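Local coordinates for triphenylmethane reductase (Citrobacter sp., PDB 2VRC), which binds NADP(+) and probably uses the reduced nicotinamide cofactor to reduce triphenylmethane dyes, as an atypical member of the short-chain dehydrogenase/reductase family, at residues Y143-V148 against V173-L178; T195-S200 against S264-K269; E48-D53 against A63-S68; A4-T9 against L71-P76; E230-M235 against F244-A249. The protein carries 4 engineered substitutions. All coordinates share one frame; numbering follows the deposited sequence.

Contact 1: residues Y143-V148 against V173-L178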
# COMPACT_ATOMS: atom_id res chain seq x y z
N TYR D 143 -6.44 -21.37 -16.14
CA TYR D 143 -5.98 -21.06 -17.47
C TYR D 143 -5.40 -22.30 -18.10
O TYR D 143 -4.70 -23.09 -17.45
CB TYR D 143 -4.90 -19.96 -17.45
CG TYR D 143 -5.34 -18.68 -16.75
CD1 TYR D 143 -6.62 -18.15 -16.97
CD2 TYR D 143 -4.48 -18.00 -15.87
CE1 TYR D 143 -7.04 -16.99 -16.35
CE2 TYR D 143 -4.90 -16.82 -15.23
CZ TYR D 143 -6.19 -16.33 -15.48
OH TYR D 143 -6.67 -15.18 -14.89
N THR D 144 -5.69 -22.46 -19.37
CA THR D 144 -5.07 -23.52 -20.15
C THR D 144 -3.63 -23.15 -20.51
O THR D 144 -2.77 -24.03 -20.66
CB THR D 144 -5.86 -23.79 -21.41
OG1 THR D 144 -7.22 -23.99 -21.03
CG2 THR D 144 -5.33 -25.01 -22.10
N ASP D 145 -3.39 -21.85 -20.64
CA ASP D 145 -2.07 -21.32 -20.93
C ASP D 145 -1.08 -21.94 -19.94
O ASP D 145 0.08 -22.18 -20.30
CB ASP D 145 -2.08 -19.79 -20.86
CG ASP D 145 -3.29 -19.19 -21.55
OD1 ASP D 145 -4.42 -19.45 -21.07
OD2 ASP D 145 -3.14 -18.46 -22.56
N PHE D 146 -1.56 -22.25 -18.74
CA PHE D 146 -0.72 -22.81 -17.69
C PHE D 146 -0.15 -24.20 -17.95
O PHE D 146 0.99 -24.49 -17.57
CB PHE D 146 -1.47 -22.83 -16.37
CG PHE D 146 -0.64 -23.30 -15.23
CD1 PHE D 146 0.55 -22.62 -14.88
CD2 PHE D 146 -1.01 -24.44 -14.51
CE1 PHE D 146 1.35 -23.06 -13.81
CE2 PHE D 146 -0.23 -24.89 -13.42
CZ PHE D 146 0.96 -24.20 -13.07
N PHE D 147 -0.94 -25.05 -18.61
CA PHE D 147 -0.52 -26.40 -18.93
C PHE D 147 -0.15 -26.53 -20.41
O PHE D 147 0.52 -27.48 -20.81
CB PHE D 147 -1.63 -27.40 -18.64
CG PHE D 147 -2.41 -27.13 -17.38
CD1 PHE D 147 -2.06 -27.74 -16.19
CD2 PHE D 147 -3.55 -26.30 -17.41
CE1 PHE D 147 -2.80 -27.52 -15.02
CE2 PHE D 147 -4.31 -26.08 -16.23
CZ PHE D 147 -3.93 -26.69 -15.05
N VAL D 148 -0.63 -25.61 -21.24
CA VAL D 148 -0.38 -25.71 -22.67
C VAL D 148 0.46 -24.54 -23.19
O VAL D 148 -0.07 -23.45 -23.50
CB VAL D 148 -1.68 -25.86 -23.48
CG1 VAL D 148 -1.37 -25.86 -24.98
CG2 VAL D 148 -2.40 -27.13 -23.08
N VAL D 173 -9.86 -22.92 -19.49
CA VAL D 173 -9.99 -22.19 -20.75
C VAL D 173 -8.79 -21.27 -20.91
O VAL D 173 -8.11 -21.00 -19.93
CB VAL D 173 -11.35 -21.45 -20.91
CG1 VAL D 173 -12.51 -22.32 -20.41
CG2 VAL D 173 -11.37 -20.19 -20.16
N THR D 174 -8.53 -20.80 -22.13
CA THR D 174 -7.39 -19.89 -22.33
C THR D 174 -7.62 -18.56 -21.63
O THR D 174 -8.76 -18.09 -21.51
CB THR D 174 -7.11 -19.60 -23.82
OG1 THR D 174 -8.18 -18.81 -24.34
CG2 THR D 174 -6.94 -20.90 -24.62
N ARG D 175 -6.52 -17.97 -21.17
CA ARG D 175 -6.52 -16.65 -20.56
C ARG D 175 -7.17 -15.65 -21.50
O ARG D 175 -7.97 -14.80 -21.10
CB ARG D 175 -5.09 -16.24 -20.24
CG ARG D 175 -4.96 -15.01 -19.34
CD ARG D 175 -3.51 -14.59 -19.13
NE ARG D 175 -2.74 -15.56 -18.34
CZ ARG D 175 -1.84 -16.39 -18.85
NH1 ARG D 175 -1.57 -16.35 -20.15
NH2 ARG D 175 -1.18 -17.25 -18.06
N ASN D 176 -6.84 -15.78 -22.78
CA ASN D 176 -7.41 -14.94 -23.81
C ASN D 176 -8.94 -15.03 -23.94
O ASN D 176 -9.61 -14.01 -24.17
CB ASN D 176 -6.73 -15.19 -25.15
CG ASN D 176 -7.25 -14.27 -26.22
OD1 ASN D 176 -8.06 -14.66 -27.05
ND2 ASN D 176 -6.81 -13.03 -26.19
N GLU D 177 -9.50 -16.23 -23.81
CA GLU D 177 -10.95 -16.39 -23.88
C GLU D 177 -11.63 -15.77 -22.68
O GLU D 177 -12.68 -15.13 -22.80
CB GLU D 177 -11.32 -17.86 -24.01
CG GLU D 177 -11.13 -18.37 -25.42
CD GLU D 177 -11.07 -19.88 -25.50
OE1 GLU D 177 -10.82 -20.52 -24.45
OE2 GLU D 177 -11.25 -20.40 -26.62
N LEU D 178 -11.01 -15.95 -21.52
CA LEU D 178 -11.50 -15.33 -20.29
C LEU D 178 -11.45 -13.80 -20.34
O LEU D 178 -12.39 -13.13 -19.90
CB LEU D 178 -10.71 -15.86 -19.09
CG LEU D 178 -11.00 -17.33 -18.77
CD1 LEU D 178 -10.11 -17.91 -17.68
CD2 LEU D 178 -12.46 -17.50 -18.42

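Contact 2: residues T195-S200 against S264-K269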
# COMPACT_ATOMS: atom_id res chain seq x y z
N THR D 195 -23.99 -13.94 -12.16
CA THR D 195 -22.88 -14.78 -11.77
C THR D 195 -22.68 -15.73 -12.91
O THR D 195 -23.59 -16.46 -13.26
CB THR D 195 -23.21 -15.58 -10.52
OG1 THR D 195 -23.50 -14.68 -9.43
CG2 THR D 195 -22.03 -16.52 -10.16
N TYR D 196 -21.50 -15.68 -13.52
CA TYR D 196 -21.12 -16.61 -14.59
C TYR D 196 -20.03 -17.57 -14.10
O TYR D 196 -19.03 -17.14 -13.48
CB TYR D 196 -20.64 -15.82 -15.83
CG TYR D 196 -21.70 -14.91 -16.43
CD1 TYR D 196 -23.00 -15.37 -16.65
CD2 TYR D 196 -21.42 -13.60 -16.78
CE1 TYR D 196 -23.97 -14.56 -17.20
CE2 TYR D 196 -22.41 -12.76 -17.33
CZ TYR D 196 -23.67 -13.26 -17.53
OH TYR D 196 -24.64 -12.46 -18.04
N ASN D 197 -20.24 -18.87 -14.30
CA ASN D 197 -19.15 -19.81 -14.10
C ASN D 197 -18.52 -20.05 -15.45
O ASN D 197 -19.09 -20.77 -16.26
CB ASN D 197 -19.65 -21.13 -13.53
CG ASN D 197 -20.15 -20.99 -12.12
OD1 ASN D 197 -21.36 -21.04 -11.88
ND2 ASN D 197 -19.24 -20.85 -11.16
N LEU D 198 -17.36 -19.46 -15.69
CA LEU D 198 -16.75 -19.43 -17.02
C LEU D 198 -15.70 -20.51 -17.19
O LEU D 198 -14.53 -20.30 -16.91
CB LEU D 198 -16.14 -18.06 -17.28
CG LEU D 198 -17.15 -16.90 -17.18
CD1 LEU D 198 -16.44 -15.56 -17.14
CD2 LEU D 198 -18.19 -16.95 -18.31
N VAL D 199 -16.15 -21.68 -17.64
CA VAL D 199 -15.31 -22.86 -17.79
C VAL D 199 -15.63 -23.49 -19.12
O VAL D 199 -16.54 -23.05 -19.82
CB VAL D 199 -15.56 -23.93 -16.67
CG1 VAL D 199 -15.37 -23.33 -15.26
CG2 VAL D 199 -16.94 -24.59 -16.80
N SER D 200 -14.88 -24.53 -19.47
CA SER D 200 -15.09 -25.26 -20.71
C SER D 200 -16.32 -26.16 -20.60
O SER D 200 -16.61 -26.67 -19.53
CB SER D 200 -13.87 -26.12 -20.99
OG SER D 200 -13.94 -26.71 -22.28
N SER D 264 -20.05 -25.93 -17.68
CA SER D 264 -21.10 -24.92 -17.84
C SER D 264 -21.07 -24.38 -19.26
O SER D 264 -20.04 -24.44 -19.95
CB SER D 264 -20.90 -23.76 -16.86
OG SER D 264 -21.94 -22.79 -16.99
N ASP D 265 -22.21 -23.86 -19.71
CA ASP D 265 -22.31 -23.24 -21.01
C ASP D 265 -22.10 -21.73 -20.95
O ASP D 265 -21.98 -21.07 -21.99
CB ASP D 265 -23.67 -23.55 -21.63
CG ASP D 265 -23.81 -25.01 -22.00
OD1 ASP D 265 -22.76 -25.68 -22.21
OD2 ASP D 265 -24.99 -25.47 -22.09
N ASP D 266 -22.04 -21.21 -19.72
CA ASP D 266 -21.88 -19.79 -19.45
C ASP D 266 -20.90 -19.02 -20.37
O ASP D 266 -21.24 -17.95 -20.89
CB ASP D 266 -21.51 -19.58 -17.97
CG ASP D 266 -22.66 -19.81 -17.03
OD1 ASP D 266 -23.82 -19.93 -17.48
OD2 ASP D 266 -22.41 -19.87 -15.81
N LEU D 267 -19.69 -19.56 -20.55
CA LEU D 267 -18.66 -18.90 -21.37
C LEU D 267 -19.00 -18.96 -22.85
O LEU D 267 -18.96 -17.95 -23.56
CB LEU D 267 -17.26 -19.49 -21.11
CG LEU D 267 -16.08 -18.88 -21.88
CD1 LEU D 267 -15.84 -17.40 -21.59
CD2 LEU D 267 -14.81 -19.67 -21.63
N GLN D 268 -19.37 -20.15 -23.32
CA GLN D 268 -19.80 -20.30 -24.70
C GLN D 268 -21.01 -19.40 -25.05
O GLN D 268 -21.01 -18.77 -26.11
CB GLN D 268 -20.10 -21.76 -25.01
CG GLN D 268 -20.25 -22.03 -26.49
CD GLN D 268 -20.99 -23.30 -26.75
OE1 GLN D 268 -20.48 -24.21 -27.39
NE2 GLN D 268 -22.20 -23.38 -26.22
N LYS D 269 -22.01 -19.33 -24.17
CA LYS D 269 -23.14 -18.39 -24.36
C LYS D 269 -22.67 -16.95 -24.51
O LYS D 269 -23.32 -16.14 -25.15
CB LYS D 269 -24.12 -18.47 -23.20
CG LYS D 269 -25.09 -19.66 -23.30
CD LYS D 269 -26.01 -19.80 -22.08
CE LYS D 269 -26.72 -21.16 -22.06
NZ LYS D 269 -27.46 -21.50 -23.35
O HOH W 1 -18.62 -22.94 -21.58

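Contact 3: residues E48-D53 against A63-S68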
# COMPACT_ATOMS: atom_id res chain seq x y z
N GLU D 48 -5.34 5.95 -20.17
CA GLU D 48 -4.94 6.65 -18.95
C GLU D 48 -4.41 5.65 -17.93
O GLU D 48 -5.03 4.60 -17.72
CB GLU D 48 -6.12 7.40 -18.37
CG GLU D 48 -5.77 8.15 -17.11
CD GLU D 48 -6.97 8.81 -16.47
OE1 GLU D 48 -6.77 9.44 -15.40
OE2 GLU D 48 -8.09 8.69 -17.03
N VAL D 49 -3.28 5.95 -17.30
CA VAL D 49 -2.68 5.07 -16.30
C VAL D 49 -2.73 5.71 -14.93
O VAL D 49 -2.32 6.85 -14.76
CB VAL D 49 -1.22 4.72 -16.65
CG1 VAL D 49 -0.60 3.87 -15.56
CG2 VAL D 49 -1.13 3.99 -18.00
N ARG D 50 -3.25 4.97 -13.95
CA ARG D 50 -3.36 5.43 -12.58
C ARG D 50 -2.69 4.48 -11.60
O ARG D 50 -2.70 3.26 -11.79
CB ARG D 50 -4.83 5.56 -12.22
CG ARG D 50 -5.33 6.95 -12.27
CD ARG D 50 -6.52 7.06 -13.15
NE ARG D 50 -7.75 7.11 -12.39
CZ ARG D 50 -8.82 7.84 -12.73
NH1 ARG D 50 -8.80 8.59 -13.82
NH2 ARG D 50 -9.91 7.82 -11.97
N HIS D 51 -2.09 5.07 -10.56
CA HIS D 51 -1.51 4.33 -9.46
C HIS D 51 -2.61 3.83 -8.52
O HIS D 51 -3.46 4.60 -8.07
CB HIS D 51 -0.53 5.22 -8.68
CG HIS D 51 -0.16 4.67 -7.34
ND1 HIS D 51 -0.79 5.05 -6.18
CD2 HIS D 51 0.78 3.76 -6.97
CE1 HIS D 51 -0.26 4.40 -5.16
NE2 HIS D 51 0.70 3.62 -5.61
N GLY D 52 -2.59 2.53 -8.26
CA GLY D 52 -3.53 1.90 -7.36
C GLY D 52 -2.80 0.73 -6.73
O GLY D 52 -1.99 0.09 -7.40
N ASP D 53 -3.05 0.47 -5.46
CA ASP D 53 -2.31 -0.51 -4.69
C ASP D 53 -3.21 -1.11 -3.63
O ASP D 53 -3.49 -0.47 -2.61
CB ASP D 53 -1.08 0.14 -4.04
CG ASP D 53 -0.13 -0.89 -3.40
OD1 ASP D 53 -0.61 -1.90 -2.86
OD2 ASP D 53 1.09 -0.72 -3.43
N ALA D 63 -7.62 6.21 -7.55
CA ALA D 63 -7.59 5.23 -8.62
C ALA D 63 -8.99 4.96 -9.20
O ALA D 63 -9.13 4.78 -10.40
CB ALA D 63 -6.97 3.97 -8.14
N PHE D 64 -10.02 4.96 -8.36
CA PHE D 64 -11.37 4.62 -8.80
C PHE D 64 -12.25 5.82 -9.14
O PHE D 64 -13.36 5.63 -9.62
CB PHE D 64 -12.08 3.78 -7.74
CG PHE D 64 -11.43 2.47 -7.48
CD1 PHE D 64 -10.71 1.83 -8.46
CD2 PHE D 64 -11.57 1.86 -6.25
CE1 PHE D 64 -10.11 0.61 -8.23
CE2 PHE D 64 -10.98 0.64 -6.01
CZ PHE D 64 -10.23 0.02 -7.01
N ALA D 65 -11.75 7.03 -8.90
CA ALA D 65 -12.55 8.26 -8.99
C ALA D 65 -13.09 8.52 -10.39
O ALA D 65 -12.34 8.58 -11.36
CB ALA D 65 -11.73 9.48 -8.50
N GLY D 66 -14.41 8.65 -10.49
CA GLY D 66 -15.05 9.00 -11.74
C GLY D 66 -15.29 7.83 -12.66
O GLY D 66 -15.86 8.00 -13.75
N VAL D 67 -14.88 6.63 -12.26
CA VAL D 67 -15.04 5.48 -13.16
C VAL D 67 -16.45 4.95 -13.12
O VAL D 67 -17.08 4.92 -12.05
CB VAL D 67 -13.97 4.32 -12.99
CG1 VAL D 67 -12.69 4.81 -12.28
CG2 VAL D 67 -14.55 3.09 -12.37
N SER D 68 -16.94 4.56 -14.30
CA SER D 68 -18.27 3.98 -14.44
C SER D 68 -18.17 2.52 -14.16
O SER D 68 -18.93 2.02 -13.34
CB SER D 68 -18.86 4.15 -15.85
OG SER D 68 -18.55 5.40 -16.42

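Contact 4: residues A4-T9 against L71-P76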
# COMPACT_ATOMS: atom_id res chain seq x y z
N ALA D 4 -12.49 0.90 -16.01
CA ALA D 4 -11.21 0.76 -15.33
C ALA D 4 -10.82 -0.69 -15.16
O ALA D 4 -11.68 -1.54 -14.92
CB ALA D 4 -11.25 1.47 -13.99
N VAL D 5 -9.54 -0.98 -15.29
CA VAL D 5 -9.04 -2.34 -15.17
C VAL D 5 -7.88 -2.40 -14.17
O VAL D 5 -6.81 -1.83 -14.43
CB VAL D 5 -8.58 -2.89 -16.58
CG1 VAL D 5 -8.04 -4.31 -16.46
CG2 VAL D 5 -9.72 -2.84 -17.59
N THR D 6 -8.07 -3.06 -13.04
CA THR D 6 -6.96 -3.27 -12.10
C THR D 6 -6.09 -4.43 -12.63
O THR D 6 -6.49 -5.10 -13.56
CB THR D 6 -7.49 -3.59 -10.69
OG1 THR D 6 -8.15 -4.86 -10.72
CG2 THR D 6 -8.48 -2.54 -10.20
N GLY D 7 -4.91 -4.67 -12.07
CA GLY D 7 -4.03 -5.76 -12.54
C GLY D 7 -3.68 -5.62 -14.02
O GLY D 7 -3.47 -6.61 -14.74
N ALA D 8 -3.61 -4.36 -14.46
CA ALA D 8 -3.57 -4.04 -15.87
C ALA D 8 -2.29 -4.49 -16.55
O ALA D 8 -2.30 -4.76 -17.73
CB ALA D 8 -3.83 -2.55 -16.09
N THR D 9 -1.17 -4.55 -15.83
CA THR D 9 0.05 -5.08 -16.43
C THR D 9 0.21 -6.55 -16.08
O THR D 9 1.25 -7.16 -16.34
CB THR D 9 1.33 -4.38 -15.96
OG1 THR D 9 1.46 -4.55 -14.55
CG2 THR D 9 1.34 -2.91 -16.35
N LEU D 71 -13.32 -3.30 -13.65
CA LEU D 71 -12.91 -4.69 -13.63
C LEU D 71 -11.93 -4.89 -12.48
O LEU D 71 -10.80 -4.42 -12.51
CB LEU D 71 -12.31 -5.16 -14.96
CG LEU D 71 -11.73 -6.59 -14.95
CD1 LEU D 71 -12.80 -7.65 -14.56
CD2 LEU D 71 -11.08 -6.94 -16.29
N PHE D 72 -12.40 -5.60 -11.46
CA PHE D 72 -11.67 -5.86 -10.23
C PHE D 72 -11.09 -7.28 -10.34
O PHE D 72 -11.81 -8.26 -10.24
CB PHE D 72 -12.68 -5.71 -9.07
CG PHE D 72 -12.21 -6.20 -7.72
CD1 PHE D 72 -10.88 -6.44 -7.43
CD2 PHE D 72 -13.14 -6.34 -6.70
CE1 PHE D 72 -10.50 -6.86 -6.16
CE2 PHE D 72 -12.77 -6.78 -5.43
CZ PHE D 72 -11.44 -7.03 -5.15
N ILE D 73 -9.79 -7.37 -10.58
CA ILE D 73 -9.09 -8.65 -10.74
C ILE D 73 -8.46 -9.06 -9.41
O ILE D 73 -7.82 -8.24 -8.75
CB ILE D 73 -8.04 -8.53 -11.86
CG1 ILE D 73 -8.76 -8.01 -13.11
CG2 ILE D 73 -7.24 -9.84 -12.08
CD1 ILE D 73 -7.93 -7.98 -14.32
N SER D 74 -8.66 -10.30 -9.00
CA SER D 74 -8.17 -10.70 -7.67
C SER D 74 -6.64 -10.66 -7.59
O SER D 74 -5.95 -10.91 -8.58
CB SER D 74 -8.69 -12.08 -7.26
OG SER D 74 -8.58 -12.99 -8.34
N GLY D 75 -6.15 -10.32 -6.40
CA GLY D 75 -4.73 -10.16 -6.14
C GLY D 75 -3.94 -11.45 -6.28
O GLY D 75 -4.43 -12.53 -5.94
N PRO D 76 -2.70 -11.35 -6.79
CA PRO D 76 -1.91 -12.58 -6.99
C PRO D 76 -1.41 -13.25 -5.68
O PRO D 76 -1.17 -14.46 -5.69
CB PRO D 76 -0.75 -12.12 -7.88
CG PRO D 76 -0.59 -10.67 -7.56
CD PRO D 76 -1.95 -10.13 -7.19

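Contact 5: residues E230-M235 against F244-A249. Engineered in segment 230-235: Met235 (natural residue Leu).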
# COMPACT_ATOMS: atom_id res chain seq x y z
N GLU D 230 6.71 -36.80 -5.46
CA GLU D 230 7.47 -37.14 -6.66
C GLU D 230 7.47 -36.03 -7.72
O GLU D 230 8.49 -35.79 -8.38
CB GLU D 230 6.95 -38.45 -7.28
CG GLU D 230 7.19 -39.74 -6.46
CD GLU D 230 6.32 -40.93 -6.91
OE1 GLU D 230 5.08 -40.78 -7.01
OE2 GLU D 230 6.86 -42.04 -7.17
N GLU D 231 6.32 -35.35 -7.87
CA GLU D 231 6.14 -34.27 -8.85
C GLU D 231 6.78 -32.94 -8.42
O GLU D 231 7.33 -32.19 -9.25
CB GLU D 231 4.65 -34.06 -9.14
CG GLU D 231 4.28 -32.74 -9.85
CD GLU D 231 4.74 -32.69 -11.31
OE1 GLU D 231 4.86 -33.76 -11.95
OE2 GLU D 231 4.96 -31.57 -11.81
N LYS D 232 6.67 -32.64 -7.13
CA LYS D 232 7.39 -31.52 -6.53
C LYS D 232 8.89 -31.75 -6.72
O LYS D 232 9.64 -30.83 -7.01
CB LYS D 232 7.04 -31.40 -5.05
CG LYS D 232 6.98 -29.98 -4.54
CD LYS D 232 6.77 -29.95 -3.03
CE LYS D 232 7.16 -28.61 -2.46
NZ LYS D 232 6.91 -28.51 -0.99
N ASN D 233 9.31 -33.01 -6.57
CA ASN D 233 10.70 -33.39 -6.80
C ASN D 233 11.12 -33.25 -8.26
O ASN D 233 12.23 -32.78 -8.55
CB ASN D 233 10.95 -34.81 -6.31
CG ASN D 233 10.78 -34.95 -4.82
OD1 ASN D 233 10.87 -33.97 -4.07
ND2 ASN D 233 10.51 -36.18 -4.37
N PHE D 234 10.24 -33.65 -9.18
CA PHE D 234 10.52 -33.60 -10.61
C PHE D 234 10.95 -32.20 -11.04
O PHE D 234 11.98 -32.02 -11.70
CB PHE D 234 9.31 -34.07 -11.43
CG PHE D 234 9.53 -34.08 -12.93
CD1 PHE D 234 10.18 -35.16 -13.55
CD2 PHE D 234 9.08 -33.02 -13.72
CE1 PHE D 234 10.38 -35.17 -14.93
CE2 PHE D 234 9.28 -33.03 -15.11
CZ PHE D 234 9.93 -34.10 -15.71
N MSE D 235 10.15 -31.21 -10.64
CA MSE D 235 10.35 -29.83 -11.05
C MSE D 235 11.55 -29.20 -10.36
O MSE D 235 12.28 -28.41 -10.96
CB MSE D 235 9.10 -29.01 -10.76
CG MSE D 235 7.94 -29.33 -11.67
SE MSE D 235 6.45 -28.15 -11.24
CE MSE D 235 5.59 -29.21 -9.82
N PHE D 244 7.17 -22.12 -5.94
CA PHE D 244 6.56 -22.24 -7.27
C PHE D 244 6.07 -23.68 -7.55
O PHE D 244 4.99 -23.88 -8.12
CB PHE D 244 7.56 -21.81 -8.38
CG PHE D 244 8.12 -20.40 -8.22
CD1 PHE D 244 7.84 -19.61 -7.11
CD2 PHE D 244 8.97 -19.89 -9.20
CE1 PHE D 244 8.38 -18.33 -6.98
CE2 PHE D 244 9.53 -18.60 -9.07
CZ PHE D 244 9.23 -17.82 -7.97
N ALA D 245 6.88 -24.66 -7.16
CA ALA D 245 6.56 -26.07 -7.31
C ALA D 245 5.49 -26.56 -6.33
O ALA D 245 4.80 -27.53 -6.63
CB ALA D 245 7.81 -26.93 -7.21
N GLU D 246 5.35 -25.92 -5.18
CA GLU D 246 4.24 -26.26 -4.27
C GLU D 246 2.96 -25.86 -4.98
O GLU D 246 2.00 -26.63 -5.00
CB GLU D 246 4.34 -25.54 -2.91
CG GLU D 246 4.12 -26.45 -1.67
CD GLU D 246 2.66 -26.94 -1.42
OE1 GLU D 246 1.66 -26.28 -1.86
OE2 GLU D 246 2.51 -27.99 -0.74
N ILE D 247 2.97 -24.68 -5.59
CA ILE D 247 1.80 -24.15 -6.30
C ILE D 247 1.35 -25.07 -7.43
O ILE D 247 0.18 -25.43 -7.51
CB ILE D 247 2.05 -22.73 -6.88
CG1 ILE D 247 2.84 -21.87 -5.90
CG2 ILE D 247 0.73 -22.06 -7.30
CD1 ILE D 247 2.20 -21.72 -4.51
N THR D 248 2.30 -25.47 -8.27
CA THR D 248 2.01 -26.32 -9.41
C THR D 248 1.57 -27.71 -8.96
O THR D 248 0.63 -28.29 -9.51
CB THR D 248 3.19 -26.38 -10.39
OG1 THR D 248 3.57 -25.04 -10.75
CG2 THR D 248 2.81 -27.13 -11.65
N ALA D 249 2.22 -28.23 -7.93
CA ALA D 249 1.76 -29.48 -7.32
C ALA D 249 0.38 -29.30 -6.68
O ALA D 249 -0.41 -30.26 -6.64
CB ALA D 249 2.78 -30.00 -6.32

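Contact 1: residues Y143-V148 against V173-L178
Tyr143 and Val173 are joined in a single backbone bridge, where Thr144 N donates to Val173 O (2.9 Å). One carboxylate oxygen, Asp145 OD1, accepts from Arg175 N at 2.6 Å on its syn side, along a fairly straight bond (166°), so that an acidic group sits at the amino end of the helix, where the helix dipole would probably favour it. The other oxygen, Asp145 OD2, lies 3.6 Å from Arg175 NH1 but well out of the guanidinium plane; this salt bridge is one of charge, with no N-H directed at the oxygen. Arg175 leaves its backbone with CG anti to N (chi1 -168°), which brings that methylene over the centre of the Tyr143 ring in a CH-pi contact, 4.1 Å above the plane. A bend at chi3 carries NE over the same ring. Leu178 CD1 meets the ring in its plane instead, 3.5 Å from Tyr143 CE1. Thr174 and Glu177 complete the helix start: Glu177 N donates to Thr174 OG1 at 2.9 Å, and Thr174 N returns a bond to Glu177 OE1. Tyr143 and Arg175 both bind NADP(+), and their side chains touch Leu12 and Gln11 of the same site. A capping box at the helix start, with a loop aspartate accepting from the next N-H, here lies beside an arginine and a tyrosine of the cofactor site of a Rossmann-fold reductase.

Contact 2: residues T195-S200 against S264-K269
The Asp266 carboxylate offers the anti side of OD2 to Asn197 N, which lies 17° out of the carboxylate plane and 2.8 Å from that oxygen, while Asp266 CG lies obliquely to the Tyr196 ring. The aspartate's own backbone is held as well, since Ser264 OG accepts from Asp266 N at 3.2 Å and caps the turn leading into helix 266-271. Next to this polar pairing, Leu198 CD2 rests 3.7 Å from Leu267 CA and 3.9 Å from Leu267 CB. Val199 CG2 packs on Ser264 N (3.5 Å). One water donates to both Val199 O and Ser264 O, at 2.7 Å from the former, and so links the residue after the strand to the residues leading into the helix. On its other side, strand 194-198 is bonded to strand 135-140 through Tyr196 and Leu198. Chemically, a carboxylate bonds the outermost strand of the sheet, where no further strand of this chain follows, and a water the loop just beyond it, while Leu198 and Leu267 add apolar contact.

Contact 3: residues E48-D53 against A63-S68
Arg50 spends its guanidinium on three acceptors, two of them across the contact. Arg50 NH2 donates to Ala65 O at 2.6 Å; the oxygen lies in the guanidinium plane, and the nitrogen in the carbonyl plane on a lone pair, although the hydrogen bond is far from straight (130° at the hydrogen). Arg50 NE makes a longer, weak bond to Ala63 O (3.4 Å), also at the guanidinium edge. The third nitrogen turns back to its own strand: Arg50 NH1 forms a salt bridge with Glu48 OE1 at 2.7 Å, approaching from above the carboxylate plane. Bends at chi2 and chi3 let this one flat group serve strand and helix end together; two firm bonds and a weak one should limit its rotation. The carbonyls it gathers belong to the last turn of helix 60-64 and to the type II turn from Phe64 to Val67. The Ala63 methyl packs on the strand backbone, CB 3.6 Å from His51 O and 4.1 Å from Gly52 CA. His51 finds its polar partner in Lys62, while Asp53 OD1 accepts from Asn55 N and Asp53 OD2 is hydrogen-bonded to an aromatic side chain of a neighbouring subunit; Asp53 and Asn55 both bind NADP(+). Strand 48-51, helix 60-64 and strand 69-72 make a beta-alpha-beta crossover of the Rossmann fold, the arginine clasping the helix end to the preceding strand.

Contact 4: residues A4-T9 against L71-P76
Val5 lies side by side with Leu71, both pointing to the same face of the sheet, with Val5 CG1 4.0 Å from Leu71 CD2. Ile73 CD1 extends this apolar row, 4.2 Å from Val5 CG1, and Ile73 CD1 also lies 3.3 Å from Thr6 O. Helix 11-23 covers the row, setting Ile17 and Leu20 on Val5 and Val16 on Leu71. The backbones beneath are parallel neighbours: Leu71 N donates to Ala4 O at 2.7 Å, and Thr6 N to Leu71 O at 3.1 Å. Past these bonds a side chain takes over from the main chain. Thr6 OG1 stands between its own backbone N and carbonyl carbon (chi1 67°), where it accepts from Ile73 N at 3.0 Å along an almost straight line (177°). Its hydroxyl is also hydrogen-bonded to the Tyr54 hydroxyl, which in turn bonds Ile73 O, so that a threonine and a tyrosine together hold the two strand ends as they part. Gly7 follows at once with a positive phi, turning the chain away from the sheet. Thr9, Ser74, Gly75 and Tyr54 all bind NADP(+). Central parallel strands that diverge at their carboxyl ends, one running into a glycine-rich turn and then a helix, are the hallmark of the dinucleotide-binding Rossmann fold, whose cofactor lies across such strand ends.

Contact 5: residues E230-M235 against F244-A249
Lys232, Met235 and Ala245 lose the most surface where the segments 230-235 and 244-249 of two helices meet, the segment axes 9.2 Å apart at closest and running at 136° to one another. Ala245 is the small residue between two long ones: its CB lies 4.1 Å from Lys232 CG and equally far from Met235 CE. Met235, an engineered selenomethionine in place of leucine, bends at chi3 (-87°), which turns its CE toward Ala245 O at 3.7 Å, while its SE packs on Thr248 CG2 at 3.8 Å. Lys232, extended beyond CG, crosses Glu246 at a slant, its CE 3.8 Å from Glu246 CG. Its NZ remains 4.4 Å from Glu246 OE2, beyond a salt bridge, and pairs instead with Glu242. Thr248 OG1 and N both donate to Phe244 O, from opposite faces of its plane. Around this helix pair, Glu231 and Phe234 touch Val162 of strand 160-163, Phe228 from the start of helix 228-237 meets Ala249, and Phe146 from the loop after strand 135-140 packs on Thr248.

Three of the contacts involve the seven-stranded parallel sheet: contact 4 joins neighbouring strands in its middle, while contacts 2 and 3 tie helices to its outermost strands, 194-198 and 48-51. Contacts 3 and 4 are buried; 1, 2 and 5 are partly so. Backbone bonds and aliphatic side chains serve the middle; at the margins a charged side chain, an aspartate or an arginine, adds bonds to backbone atoms. Contact 3, nested in the loop closed by contact 4, touches it through Val67 on Ala4. Contact 1 touches both contact 2 (Val173 on Leu267) and contact 5 (Phe146 on Thr248). Contact 5, wholly helical, lies across the chain's centre from contact 3, their centres about 38 Å apart.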